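PDB 5D8D: D-alanine--D-alanine ligase from Acinetobacter baumannii ACICU, which joins two D-alanine molecules into D-alanyl-D-alanine at the expense of ATP, supplying a building block for bacterial peptidoglycan. Local coordinates for residues 98-103 and 138-143; 114-119 and 175-180; 181-186 and 253-258; 186-191 and 238-243; 233-238 and 262-267. All coordinates share one frame; numbering follows the deposited sequence.

Interaction 1 (98-103 and 138-143)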
# COMPACT_ATOMS: atom_id res chain seq x y z
N MET A 98 3.66 0.75 6.59
CA MET A 98 3.92 -0.42 7.40
C MET A 98 5.16 -1.17 6.91
O MET A 98 5.67 -2.05 7.61
CB MET A 98 2.68 -1.33 7.35
CG MET A 98 2.67 -2.55 8.30
SD MET A 98 2.13 -2.33 10.03
CE MET A 98 2.17 -4.03 10.60
N ASP A 99 5.63 -0.82 5.71
CA ASP A 99 6.75 -1.49 5.03
C ASP A 99 7.93 -0.49 4.93
O ASP A 99 7.87 0.54 4.22
CB ASP A 99 6.25 -1.93 3.65
CG ASP A 99 7.17 -2.95 2.93
OD1 ASP A 99 8.40 -2.80 2.91
OD2 ASP A 99 6.63 -3.89 2.33
N LYS A 100 9.00 -0.79 5.66
CA LYS A 100 10.18 0.06 5.68
C LYS A 100 10.83 0.19 4.31
O LYS A 100 11.19 1.32 3.90
CB LYS A 100 11.21 -0.44 6.70
CG LYS A 100 10.80 -0.21 8.13
CD LYS A 100 11.82 -0.77 9.09
CE LYS A 100 11.29 -0.83 10.52
NZ LYS A 100 10.35 -1.97 10.73
N VAL A 101 10.93 -0.92 3.57
CA VAL A 101 11.60 -0.80 2.27
C VAL A 101 10.73 -0.04 1.30
O VAL A 101 11.28 0.82 0.57
CB VAL A 101 12.20 -2.10 1.65
CG1 VAL A 101 12.29 -3.25 2.65
CG2 VAL A 101 11.54 -2.49 0.33
N LYS A 102 9.41 -0.30 1.29
CA LYS A 102 8.54 0.40 0.33
C LYS A 102 8.44 1.87 0.63
O LYS A 102 8.39 2.68 -0.29
CB LYS A 102 7.15 -0.24 0.20
CG LYS A 102 7.21 -1.60 -0.49
CD LYS A 102 5.85 -2.10 -0.86
CE LYS A 102 5.93 -3.47 -1.53
NZ LYS A 102 6.19 -4.55 -0.56
N THR A 103 8.44 2.22 1.92
CA THR A 103 8.54 3.61 2.35
C THR A 103 9.82 4.29 1.78
O THR A 103 9.78 5.40 1.27
CB THR A 103 8.50 3.71 3.88
OG1 THR A 103 7.22 3.27 4.36
CG2 THR A 103 8.68 5.13 4.34
N ILE A 138 22.60 -2.18 10.08
CA ILE A 138 21.53 -2.53 11.01
C ILE A 138 20.60 -3.46 10.25
O ILE A 138 20.23 -3.16 9.11
CB ILE A 138 20.80 -1.28 11.59
CG1 ILE A 138 19.58 -1.70 12.42
CG2 ILE A 138 20.35 -0.30 10.50
CD1 ILE A 138 19.02 -0.59 13.29
N ILE A 139 20.28 -4.59 10.87
CA ILE A 139 19.35 -5.61 10.33
C ILE A 139 18.00 -5.40 11.00
O ILE A 139 17.91 -5.47 12.23
CB ILE A 139 19.84 -7.07 10.62
CG1 ILE A 139 21.27 -7.32 10.08
CG2 ILE A 139 18.85 -8.10 10.08
CD1 ILE A 139 21.41 -7.20 8.58
N LYS A 140 16.95 -5.15 10.22
CA LYS A 140 15.61 -4.92 10.78
C LYS A 140 14.53 -5.67 10.01
O LYS A 140 14.66 -5.84 8.79
CB LYS A 140 15.28 -3.42 10.91
CG LYS A 140 15.61 -2.54 9.70
CD LYS A 140 15.24 -1.07 9.95
CE LYS A 140 16.22 -0.35 10.86
NZ LYS A 140 15.95 1.12 10.89
N PRO A 141 13.46 -6.13 10.71
CA PRO A 141 12.34 -6.73 9.99
C PRO A 141 11.67 -5.63 9.19
O PRO A 141 11.51 -4.51 9.70
CB PRO A 141 11.42 -7.25 11.09
CG PRO A 141 11.67 -6.33 12.24
CD PRO A 141 13.14 -5.95 12.14
N VAL A 142 11.33 -5.95 7.95
CA VAL A 142 10.74 -5.00 7.02
C VAL A 142 9.37 -4.46 7.48
O VAL A 142 9.07 -3.29 7.23
CB VAL A 142 10.61 -5.66 5.63
CG1 VAL A 142 9.80 -4.81 4.68
CG2 VAL A 142 12.00 -5.94 5.06
N HIS A 143 8.55 -5.29 8.15
CA HIS A 143 7.13 -4.98 8.33
C HIS A 143 6.67 -4.59 9.73
O HIS A 143 5.57 -4.04 9.86
CB HIS A 143 6.22 -6.10 7.80
CG HIS A 143 6.13 -6.15 6.31
ND1 HIS A 143 6.72 -7.16 5.56
CD2 HIS A 143 5.53 -5.32 5.42
CE1 HIS A 143 6.48 -6.94 4.28
NE2 HIS A 143 5.76 -5.83 4.17

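Interaction 2 (114-119 and 175-180)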
# COMPACT_ATOMS: atom_id res chain seq x y z
N THR A 114 17.70 8.96 2.30
CA THR A 114 17.45 7.83 3.14
C THR A 114 18.64 6.89 2.96
O THR A 114 19.30 6.94 1.93
CB THR A 114 16.11 7.16 2.78
OG1 THR A 114 15.83 6.12 3.71
CG2 THR A 114 16.12 6.56 1.39
N ALA A 115 18.94 6.06 3.95
CA ALA A 115 20.17 5.27 3.89
C ALA A 115 20.06 4.13 2.87
O ALA A 115 19.02 3.47 2.78
CB ALA A 115 20.54 4.72 5.27
N PRO A 116 21.15 3.88 2.12
CA PRO A 116 21.17 2.66 1.30
C PRO A 116 20.82 1.42 2.13
O PRO A 116 21.05 1.39 3.38
CB PRO A 116 22.63 2.57 0.82
CG PRO A 116 23.12 3.99 0.84
CD PRO A 116 22.39 4.67 1.96
N TYR A 117 20.25 0.42 1.45
CA TYR A 117 19.87 -0.83 2.10
C TYR A 117 19.94 -1.98 1.11
O TYR A 117 20.13 -1.75 -0.08
CB TYR A 117 18.43 -0.70 2.64
CG TYR A 117 17.45 -0.48 1.52
CD1 TYR A 117 17.25 0.80 0.99
CD2 TYR A 117 16.77 -1.57 0.94
CE1 TYR A 117 16.39 1.00 -0.08
CE2 TYR A 117 15.91 -1.39 -0.14
CZ TYR A 117 15.71 -0.10 -0.64
OH TYR A 117 14.85 0.10 -1.70
N ARG A 118 19.75 -3.20 1.60
CA ARG A 118 19.63 -4.39 0.75
C ARG A 118 18.69 -5.43 1.38
O ARG A 118 18.84 -5.79 2.56
CB ARG A 118 21.02 -5.02 0.50
CG ARG A 118 21.97 -4.25 -0.42
CD ARG A 118 21.47 -4.10 -1.87
NE ARG A 118 21.69 -2.74 -2.39
CZ ARG A 118 22.80 -2.26 -2.95
NH1 ARG A 118 23.89 -3.01 -3.13
NH2 ARG A 118 22.84 -0.99 -3.36
N ILE A 119 17.75 -5.93 0.58
CA ILE A 119 16.80 -6.94 1.06
C ILE A 119 17.60 -8.24 1.11
O ILE A 119 18.39 -8.53 0.19
CB ILE A 119 15.54 -7.06 0.14
CG1 ILE A 119 14.84 -5.69 -0.04
CG2 ILE A 119 14.54 -8.05 0.72
CD1 ILE A 119 13.98 -5.55 -1.29
N ALA A 175 18.87 -5.27 5.46
CA ALA A 175 20.11 -4.74 6.02
C ALA A 175 20.26 -3.31 5.51
O ALA A 175 20.36 -3.10 4.31
CB ALA A 175 21.30 -5.60 5.62
N GLU A 176 20.25 -2.34 6.42
CA GLU A 176 20.41 -0.93 6.09
C GLU A 176 21.81 -0.46 6.56
O GLU A 176 22.26 -0.85 7.66
CB GLU A 176 19.29 -0.15 6.81
CG GLU A 176 19.15 1.33 6.48
CD GLU A 176 18.09 2.05 7.34
OE1 GLU A 176 17.43 2.97 6.82
OE2 GLU A 176 17.90 1.69 8.53
N LYS A 177 22.47 0.37 5.74
CA LYS A 177 23.76 1.03 6.11
C LYS A 177 23.66 1.80 7.42
O LYS A 177 22.82 2.68 7.52
CB LYS A 177 24.17 2.00 5.00
CG LYS A 177 25.36 2.89 5.31
CD LYS A 177 25.95 3.52 4.04
CE LYS A 177 26.73 4.81 4.31
NZ LYS A 177 28.13 4.70 3.80
N TRP A 178 24.52 1.51 8.40
CA TRP A 178 24.50 2.23 9.69
C TRP A 178 24.97 3.65 9.44
O TRP A 178 25.89 3.86 8.69
CB TRP A 178 25.40 1.57 10.75
CG TRP A 178 25.33 2.22 12.12
CD1 TRP A 178 26.19 3.16 12.63
CD2 TRP A 178 24.35 1.99 13.14
NE1 TRP A 178 25.81 3.51 13.90
CE2 TRP A 178 24.68 2.81 14.24
CE3 TRP A 178 23.21 1.16 13.23
CZ2 TRP A 178 23.92 2.83 15.43
CZ3 TRP A 178 22.46 1.18 14.41
CH2 TRP A 178 22.82 2.01 15.49
N ILE A 179 24.30 4.62 10.05
CA ILE A 179 24.84 5.97 10.06
C ILE A 179 24.97 6.41 11.52
O ILE A 179 24.09 6.16 12.35
CB ILE A 179 24.04 6.95 9.16
CG1 ILE A 179 22.66 7.25 9.76
CG2 ILE A 179 24.01 6.42 7.71
CD1 ILE A 179 21.55 7.50 8.75
N THR A 180 26.13 6.98 11.84
CA THR A 180 26.44 7.39 13.19
C THR A 180 25.83 8.76 13.40
O THR A 180 26.09 9.70 12.61
CB THR A 180 27.95 7.49 13.46
OG1 THR A 180 28.51 8.44 12.54
CG2 THR A 180 28.63 6.11 13.32

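Interaction 3 (181-186 and 253-258)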
# COMPACT_ATOMS: atom_id res chain seq x y z
N GLY A 181 25.05 8.85 14.48
CA GLY A 181 24.49 10.11 14.91
C GLY A 181 23.41 9.97 15.96
O GLY A 181 23.42 9.06 16.77
N ARG A 182 22.48 10.91 15.92
CA ARG A 182 21.40 11.01 16.87
C ARG A 182 20.06 10.84 16.14
O ARG A 182 19.93 11.27 14.99
CB ARG A 182 21.47 12.38 17.52
CG ARG A 182 22.79 12.63 18.25
CD ARG A 182 22.79 13.99 18.92
NE ARG A 182 22.65 15.10 17.98
CZ ARG A 182 22.43 16.37 18.34
NH1 ARG A 182 22.32 16.70 19.62
NH2 ARG A 182 22.32 17.33 17.42
N GLU A 183 19.10 10.21 16.80
CA GLU A 183 17.81 9.89 16.21
C GLU A 183 16.74 10.80 16.76
O GLU A 183 16.71 11.05 17.96
CB GLU A 183 17.45 8.44 16.50
CG GLU A 183 16.36 7.92 15.60
CD GLU A 183 16.00 6.48 15.87
OE1 GLU A 183 16.90 5.75 16.36
OE2 GLU A 183 14.83 6.08 15.57
N PHE A 184 15.88 11.29 15.88
CA PHE A 184 14.80 12.21 16.21
C PHE A 184 13.44 11.71 15.75
O PHE A 184 13.39 10.92 14.82
CB PHE A 184 15.07 13.56 15.56
CG PHE A 184 16.38 14.14 15.97
CD1 PHE A 184 17.55 13.77 15.32
CD2 PHE A 184 16.46 15.00 17.06
CE1 PHE A 184 18.78 14.29 15.70
CE2 PHE A 184 17.69 15.53 17.44
CZ PHE A 184 18.84 15.17 16.77
N THR A 185 12.35 12.12 16.42
CA THR A 185 11.00 11.88 15.91
C THR A 185 10.32 13.20 15.71
O THR A 185 10.44 14.13 16.48
CB THR A 185 10.18 10.89 16.75
OG1 THR A 185 9.12 10.34 15.95
CG2 THR A 185 9.56 11.50 17.91
N ILE A 186 9.61 13.30 14.60
CA ILE A 186 8.89 14.52 14.25
C ILE A 186 7.44 14.11 14.14
O ILE A 186 7.10 13.34 13.28
CB ILE A 186 9.43 15.07 12.94
CG1 ILE A 186 10.88 15.45 13.17
CG2 ILE A 186 8.61 16.28 12.49
CD1 ILE A 186 11.88 14.34 12.97
N ARG A 253 4.09 10.14 12.96
CA ARG A 253 5.47 10.47 13.28
C ARG A 253 6.35 10.04 12.11
O ARG A 253 6.09 8.99 11.49
CB ARG A 253 5.92 9.69 14.49
CG ARG A 253 5.31 10.11 15.82
CD ARG A 253 5.69 9.13 16.95
NE ARG A 253 7.09 8.78 16.85
CZ ARG A 253 7.65 7.63 17.21
NH1 ARG A 253 6.92 6.66 17.77
NH2 ARG A 253 8.96 7.46 17.02
N ILE A 254 7.37 10.85 11.83
CA ILE A 254 8.48 10.44 11.00
C ILE A 254 9.69 10.34 11.89
O ILE A 254 9.97 11.27 12.65
CB ILE A 254 8.79 11.50 9.96
CG1 ILE A 254 7.56 11.75 9.06
CG2 ILE A 254 10.04 11.11 9.15
CD1 ILE A 254 7.39 10.79 7.91
N ASP A 255 10.44 9.26 11.78
CA ASP A 255 11.73 9.16 12.47
C ASP A 255 12.88 9.48 11.53
O ASP A 255 12.86 9.13 10.33
CB ASP A 255 11.94 7.79 13.04
CG ASP A 255 10.99 7.47 14.19
OD1 ASP A 255 10.27 8.38 14.72
OD2 ASP A 255 10.97 6.28 14.55
N ALA A 256 13.90 10.14 12.06
CA ALA A 256 15.04 10.54 11.25
C ALA A 256 16.33 10.52 12.06
O ALA A 256 16.31 10.48 13.29
CB ALA A 256 14.79 11.92 10.65
N MET A 257 17.44 10.50 11.34
CA MET A 257 18.80 10.55 11.88
C MET A 257 19.46 11.90 11.50
O MET A 257 19.24 12.39 10.39
CB MET A 257 19.61 9.42 11.25
CG MET A 257 20.54 8.71 12.19
SD MET A 257 19.67 7.69 13.38
CE MET A 257 20.82 6.32 13.62
N GLN A 258 20.24 12.50 12.39
CA GLN A 258 21.28 13.46 11.94
C GLN A 258 22.67 12.84 12.08
O GLN A 258 22.97 12.31 13.11
CB GLN A 258 21.24 14.78 12.70
CG GLN A 258 22.05 15.91 12.00
CD GLN A 258 22.20 17.20 12.81
OE1 GLN A 258 22.20 18.34 12.27
NE2 GLN A 258 22.36 17.03 14.12

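Interaction 4 (186-191 and 238-243)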
# COMPACT_ATOMS: atom_id res chain seq x y z
N ILE A 186 9.61 13.30 14.60
CA ILE A 186 8.89 14.52 14.25
C ILE A 186 7.44 14.11 14.14
O ILE A 186 7.10 13.34 13.28
CB ILE A 186 9.43 15.07 12.94
CG1 ILE A 186 10.88 15.45 13.17
CG2 ILE A 186 8.61 16.28 12.49
CD1 ILE A 186 11.88 14.34 12.97
N SER A 187 6.62 14.61 15.04
CA SER A 187 5.22 14.24 15.12
C SER A 187 4.41 15.13 14.22
O SER A 187 4.83 16.21 13.88
CB SER A 187 4.72 14.37 16.56
OG SER A 187 5.43 13.51 17.43
N PHE A 188 3.21 14.68 13.85
CA PHE A 188 2.38 15.47 12.95
C PHE A 188 1.01 15.64 13.53
O PHE A 188 0.49 14.75 14.16
CB PHE A 188 2.34 14.82 11.53
CG PHE A 188 3.56 15.13 10.70
CD1 PHE A 188 4.73 14.41 10.87
CD2 PHE A 188 3.54 16.19 9.79
CE1 PHE A 188 5.87 14.71 10.16
CE2 PHE A 188 4.69 16.49 9.06
CZ PHE A 188 5.85 15.73 9.24
N LEU A 189 0.47 16.83 13.34
CA LEU A 189 -0.89 17.13 13.69
C LEU A 189 -1.47 18.10 12.69
O LEU A 189 -0.82 19.02 12.28
CB LEU A 189 -0.98 17.70 15.09
CG LEU A 189 -2.38 18.01 15.56
CD1 LEU A 189 -3.22 16.78 15.68
CD2 LEU A 189 -2.37 18.74 16.86
N ASN A 190 -2.72 17.86 12.31
CA ASN A 190 -3.39 18.52 11.18
C ASN A 190 -2.48 18.69 9.95
O ASN A 190 -2.29 19.78 9.41
CB ASN A 190 -4.07 19.79 11.66
CG ASN A 190 -5.09 19.51 12.78
OD1 ASN A 190 -5.64 18.39 12.89
ND2 ASN A 190 -5.33 20.51 13.62
N GLY A 191 -1.89 17.57 9.58
CA GLY A 191 -0.96 17.50 8.48
C GLY A 191 0.37 18.18 8.65
O GLY A 191 1.19 18.07 7.76
N LEU A 238 11.82 18.90 5.81
CA LEU A 238 12.19 17.65 5.18
C LEU A 238 11.17 16.54 5.49
O LEU A 238 10.73 15.82 4.60
CB LEU A 238 13.58 17.25 5.67
CG LEU A 238 14.09 15.94 5.11
CD1 LEU A 238 14.35 16.13 3.62
CD2 LEU A 238 15.35 15.47 5.85
N CYS A 239 10.80 16.44 6.77
CA CYS A 239 9.85 15.44 7.24
C CYS A 239 8.45 15.72 6.72
O CYS A 239 7.70 14.79 6.48
CB CYS A 239 9.87 15.34 8.77
SG CYS A 239 11.42 14.65 9.38
N LEU A 240 8.09 16.98 6.56
CA LEU A 240 6.80 17.29 5.95
C LEU A 240 6.73 16.68 4.59
O LEU A 240 5.74 16.07 4.25
CB LEU A 240 6.59 18.80 5.84
CG LEU A 240 5.30 19.28 5.19
CD1 LEU A 240 4.08 18.71 5.87
CD2 LEU A 240 5.29 20.79 5.27
N ARG A 241 7.80 16.81 3.81
CA ARG A 241 7.85 16.26 2.46
C ARG A 241 7.86 14.75 2.45
O ARG A 241 7.26 14.12 1.58
CB ARG A 241 9.08 16.77 1.71
CG ARG A 241 9.09 18.27 1.51
CD ARG A 241 9.85 18.62 0.25
NE ARG A 241 11.28 18.36 0.38
CZ ARG A 241 12.13 18.13 -0.63
NH1 ARG A 241 11.72 18.07 -1.90
NH2 ARG A 241 13.42 17.94 -0.36
N ALA A 242 8.54 14.16 3.41
CA ALA A 242 8.52 12.70 3.56
C ALA A 242 7.11 12.22 3.90
O ALA A 242 6.70 11.13 3.47
CB ALA A 242 9.51 12.27 4.64
N PHE A 243 6.40 13.03 4.67
CA PHE A 243 5.07 12.68 5.16
C PHE A 243 4.12 12.73 3.96
O PHE A 243 3.36 11.78 3.73
CB PHE A 243 4.67 13.66 6.29
CG PHE A 243 3.42 13.30 7.05
CD1 PHE A 243 3.45 12.34 8.05
CD2 PHE A 243 2.21 13.97 6.80
CE1 PHE A 243 2.31 12.05 8.79
CE2 PHE A 243 1.05 13.66 7.53
CZ PHE A 243 1.11 12.70 8.54

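Interaction 5 (233-238 and 262-267)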
# COMPACT_ATOMS: atom_id res chain seq x y z
N LYS A 233 13.96 23.50 12.02
CA LYS A 233 12.91 23.82 11.08
C LYS A 233 13.23 23.20 9.69
O LYS A 233 12.32 22.74 8.97
CB LYS A 233 12.56 25.32 11.12
CG LYS A 233 13.43 26.27 10.35
CD LYS A 233 12.99 27.72 10.64
CE LYS A 233 12.70 28.56 9.38
NZ LYS A 233 13.89 28.78 8.50
N LYS A 234 14.52 23.04 9.39
CA LYS A 234 14.93 22.34 8.20
C LYS A 234 14.53 20.85 8.26
O LYS A 234 14.05 20.29 7.28
CB LYS A 234 16.44 22.54 7.95
CG LYS A 234 16.96 22.42 6.52
CD LYS A 234 15.95 22.78 5.40
CE LYS A 234 15.45 24.23 5.40
NZ LYS A 234 16.57 25.19 5.21
N LEU A 235 14.72 20.22 9.40
CA LEU A 235 14.30 18.83 9.63
C LEU A 235 12.78 18.70 9.51
O LEU A 235 12.29 17.75 8.92
CB LEU A 235 14.71 18.34 11.01
CG LEU A 235 15.27 16.94 11.26
CD1 LEU A 235 14.76 16.46 12.61
CD2 LEU A 235 14.97 15.90 10.20
N GLN A 236 12.03 19.64 10.04
CA GLN A 236 10.55 19.61 9.96
C GLN A 236 10.05 19.74 8.51
O GLN A 236 9.16 19.02 8.09
CB GLN A 236 9.93 20.70 10.84
CG GLN A 236 10.15 20.48 12.32
CD GLN A 236 9.68 21.64 13.17
OE1 GLN A 236 9.93 22.81 12.86
NE2 GLN A 236 9.01 21.32 14.25
N ALA A 237 10.65 20.65 7.75
CA ALA A 237 10.38 20.78 6.30
C ALA A 237 10.67 19.48 5.54
O ALA A 237 9.89 19.02 4.72
CB ALA A 237 11.20 21.91 5.72
N LEU A 238 11.82 18.90 5.81
CA LEU A 238 12.19 17.65 5.18
C LEU A 238 11.17 16.54 5.49
O LEU A 238 10.73 15.82 4.60
CB LEU A 238 13.58 17.25 5.67
CG LEU A 238 14.09 15.94 5.11
CD1 LEU A 238 14.35 16.13 3.62
CD2 LEU A 238 15.35 15.47 5.85
N GLY A 262 26.25 16.49 9.91
CA GLY A 262 25.07 17.40 9.90
C GLY A 262 23.92 17.11 8.94
O GLY A 262 22.95 17.88 8.87
N ASN A 263 24.03 16.02 8.19
CA ASN A 263 22.99 15.65 7.24
C ASN A 263 21.85 14.86 7.88
O ASN A 263 22.06 14.03 8.78
CB ASN A 263 23.55 14.77 6.13
CG ASN A 263 24.65 15.44 5.37
OD1 ASN A 263 24.46 16.55 4.88
ND2 ASN A 263 25.81 14.78 5.27
N PHE A 264 20.65 15.07 7.37
CA PHE A 264 19.52 14.32 7.83
C PHE A 264 19.32 13.08 6.96
O PHE A 264 19.53 13.12 5.77
CB PHE A 264 18.32 15.21 7.88
CG PHE A 264 18.51 16.42 8.74
CD1 PHE A 264 18.93 16.29 10.07
CD2 PHE A 264 18.26 17.69 8.24
CE1 PHE A 264 19.11 17.41 10.86
CE2 PHE A 264 18.45 18.81 9.03
CZ PHE A 264 18.88 18.68 10.34
N TRP A 265 18.91 12.00 7.60
CA TRP A 265 18.56 10.77 6.92
C TRP A 265 17.22 10.24 7.45
O TRP A 265 17.10 9.94 8.63
CB TRP A 265 19.66 9.77 7.17
CG TRP A 265 20.97 10.19 6.58
CD1 TRP A 265 21.99 10.75 7.24
CD2 TRP A 265 21.39 10.06 5.20
NE1 TRP A 265 23.04 10.98 6.38
CE2 TRP A 265 22.70 10.57 5.13
CE3 TRP A 265 20.79 9.56 4.04
CZ2 TRP A 265 23.42 10.62 3.92
CZ3 TRP A 265 21.52 9.60 2.84
CH2 TRP A 265 22.82 10.13 2.79
N LEU A 266 16.22 10.10 6.56
CA LEU A 266 14.91 9.60 6.92
C LEU A 266 14.90 8.10 7.21
O LEU A 266 15.45 7.31 6.44
CB LEU A 266 13.93 9.87 5.81
CG LEU A 266 13.65 11.33 5.51
CD1 LEU A 266 13.04 11.39 4.13
CD2 LEU A 266 12.70 11.96 6.50
N LEU A 267 14.24 7.71 8.31
CA LEU A 267 14.27 6.34 8.81
C LEU A 267 12.97 5.58 8.53
O LEU A 267 12.99 4.50 7.93
CB LEU A 267 14.61 6.32 10.30
CG LEU A 267 16.03 5.94 10.76
CD1 LEU A 267 17.13 6.24 9.76
CD2 LEU A 267 16.34 6.59 12.11

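Interaction 1 (98-103 and 138-143)
Residues 98-101 and 140-143 meet at 130° between their end-to-end directions; by CA position, Asp99 pairs with His143 and Lys100 with Val142. The one backbone bond runs from Lys100 N, at the start of helix 100-108, to Val142 O, just past strand 137-141; at 3.0 Å and 176° it is almost straight and lies in the carbonyl plane. Lys100 adds a second link: its chain stays extended until chi4 (77°) folds NZ onto Pro141 O, 3.0 Å away. On the way Lys100 CD touches Lys140 CD at 3.5 Å, the two chains crossing at about a right angle while Lys140 NZ goes on to a salt bridge with Glu176.

Asp99 caps the helix, taking Lys102 N onto OD1 from above the carboxylate plane. Its OD2 forms a salt bridge with Lys102 NZ and receives only a weak bond from His143 NE2, 2.8 Å away. Val142 lies alongside Asp99, pointing the same way; its CG1 is over the centre of the His143 ring and 3.6 Å from Val101 CG1. Gln92 of the second subunit also bonds Asp99 OD2 and Lys102 NZ.

One carboxylate thus serves as helix cap, salt-bridge acceptor and intersubunit link, and the several donors around it probably stabilise its negative charge. Through these bonds the contact ties the strand end, within the predicted ATP-binding region, to the helix beside the second subunit.

Interaction 2 (114-119 and 175-180)
Tyr117 touches Glu176 through CB, 4.0 Å from Glu176 CA, while its ring leads away from residues 175-180 and has Ala115 O in plane at its edge. CG sits between the backbone N and the carbonyl carbon (chi1 63°), and beyond it the side chain packs on Lys104 and on Gly109 of the second subunit. The indole of Trp178 has Thr180 CG2 at its edge, in plane, and forms a cation-pi pair with Lys152.

Strands 117-119 and 175-177 are antiparallel, 170° apart with axes 4.7 Å from each other. Arg118 and Ala175 form a hydrogen-bonded pair, Tyr117 and Glu176 a non-hydrogen-bonded one. A further bond joins Lys177 N to Pro116 O over 2.9 Å, its donor tilted 25° from the carbonyl plane, and carries the pairing past the end of strand 117-119.

Glu176 extends alongside Ala115 and Pro116, its CG 3.6 Å from Pro116 O and 3.9 Å from Ala115 CB. Its carboxylate then forms salt bridges with Lys104 through OE1 and Lys140 through OE2. This edge pairing in the ATP-grasp sheet therefore places a buried acid between two lysines, which probably balance its charge, on a strand within the predicted ATP-binding region.

Interaction 3 (181-186 and 253-258)
Strands 181-186 and 253-258 run antiparallel at 159°, their axes 4.6 Å apart, in an unbroken ladder. Arg182-Gln258, Phe184-Ala256 and Ile186-Ile254 are the hydrogen-bonded pairs, with two bonds each; the shortest, Phe184 N to Ala256 O, measures 2.7 Å. Glu183-Met257 and Thr185-Asp255 alternate as non-hydrogen-bonded pairs.

The polar centre is Thr185, whose OG1 stands anti to the backbone N (chi1 -158°) and is gripped twice. It donates to Asp255 OD1 over 2.6 Å, nearly in line with the carboxylate C-O bond, and accepts from Arg253 NE at 2.7 Å, a partner in the guanidinium plane. Arg253 NH2 closes the triangle with a weak bond and salt bridge to the same OD1. Asp255 is a predicted magnesium ligand, so Thr185 and Arg253 look like a second shell that orients its carboxylate. Glu183 OE2 lies 4.0 Å from Asp255 OD2, an approach of like charges. Further along this face, Met257 SD rests 3.9 Å from Glu183 CB.

On the face of Phe184, Ile186 and Ala256, the Phe184 ring approaches Gln258 CB with CE1 at 3.9 Å. The part of this face around Ile186 and Ile254 is covered by helix 229-245, where Ile186 touches Leu235 and Cys239. The pair forms the middle of a four-stranded ATP-grasp sheet, flanked by strand 192-198 next to 181-189 and strand 264-270 next to 252-259.

Interaction 4 (186-191 and 238-243)
In the pair Phe188 and Phe243, chi1 sets Phe188 CG anti to the carbonyl carbon (-80°) and Phe243 CG anti to the backbone N (-170°), and the rings beyond them stack. The stack is offset, with centroids 4.1 Å apart and planes only 6° from parallel. The side chains slide past each other in opposite directions, which brings each CB over the other ring. Phe188 CB stands 4.2 Å from the Phe243 centroid, and Phe243 CB 4.1 Å from that of Phe188, so both ends of the stack gain a CH-pi contact.

The outer end of Phe188 reaches the helix backbone: CZ is 3.5 Å from Cys239 O, and Leu240 N lies in plane at the ring edge. Leu240 crosses Phe188 at about a right angle, its CD1 3.9 Å from Phe188 CE2. The same CD1 also reaches Gly191 O at 3.5 Å, so this methyl bridges the ring and the turn after the strand. Beside the stack, Cys239 SG packs on Ile186 CD1, 3.6 Å away. No hydrogen bond crosses; aromatic and aliphatic packing carries the contact.

Strand 186-189 and helix 238-243 approach to 9.7 Å between axes, the spacing of a helix laid on a sheet face. Ile254 of the adjacent strand touches both Phe188 and Cys239, while Leu266 of strand 264-270 packs on Cys239 and Ala242.

Interaction 5 (233-238 and 262-267)
Phe264 lies against Leu235 face-on, the isobutyl group covering the ring rather than its rim. Leu235 CG is 3.9 Å from the ring centroid and only 11° off the ring normal, a CH-pi contact, and Leu235 CD2 sits 3.9 Å from Phe264 CG. The Leu235 torsions, chi1 -139° and chi2 -144°, are away from the usual staggered values, so its contact over the ring is made in an uncommon conformation. Gly262 O stands over the opposite face, 4.3 Å above the plane, and the phenyl group is thus placed between a leucine of the helix and a carbonyl of its own segment. Phe264 CG is anti to the carbonyl carbon, beside the backbone N, on a CB that already points toward the helix.

In the ATP-grasp fold of this ligase, helix 229-245 lies across one face of the four-stranded sheet and here reaches its outermost strand, 264-270. The short axes of 233-238 and 264-267 approach to 10.1 Å. Leu235 also touches Phe184, Ile186 and Ala256, which brings it over the inner strands as well.

One turn further along, Leu238 sends CD2 to Phe264 CB, 3.6 Å away. Its CG lies 4.4 Å from Leu266 CD2, and Pro113 packs on it too. Toward solvent, Lys234 brings CB to the ring edge, 4.4 Å from Phe264 CE2, while the rest of its chain leads away from the strand. Phe264 also touches Gln258 of the neighbouring strand.

Overall arrangement
Interactions 1 and 4 are the buried contacts; 2, 3 and 5 are partly open to solvent. Interactions 1 and 2 reach the same sheet through neighbouring strands 137-141 and 173-177, and the Lys140-Glu176 salt bridge joins them. Interactions 3, 4 and 5 belong to the second sheet: 3 pairs its central strands, while 4 and 5 lay successive turns of helix 229-245 on one side of it, with Ile186 common to 3 and 4. Chemistry follows position. Interactions 4 and 5 contain no cross-segment hydrogen bond, whereas the face of 3 away from that helix carries charged groups of the predicted metal site. Ile179 touches Met257 and Trp265, linking interaction 2 with 3 and 5.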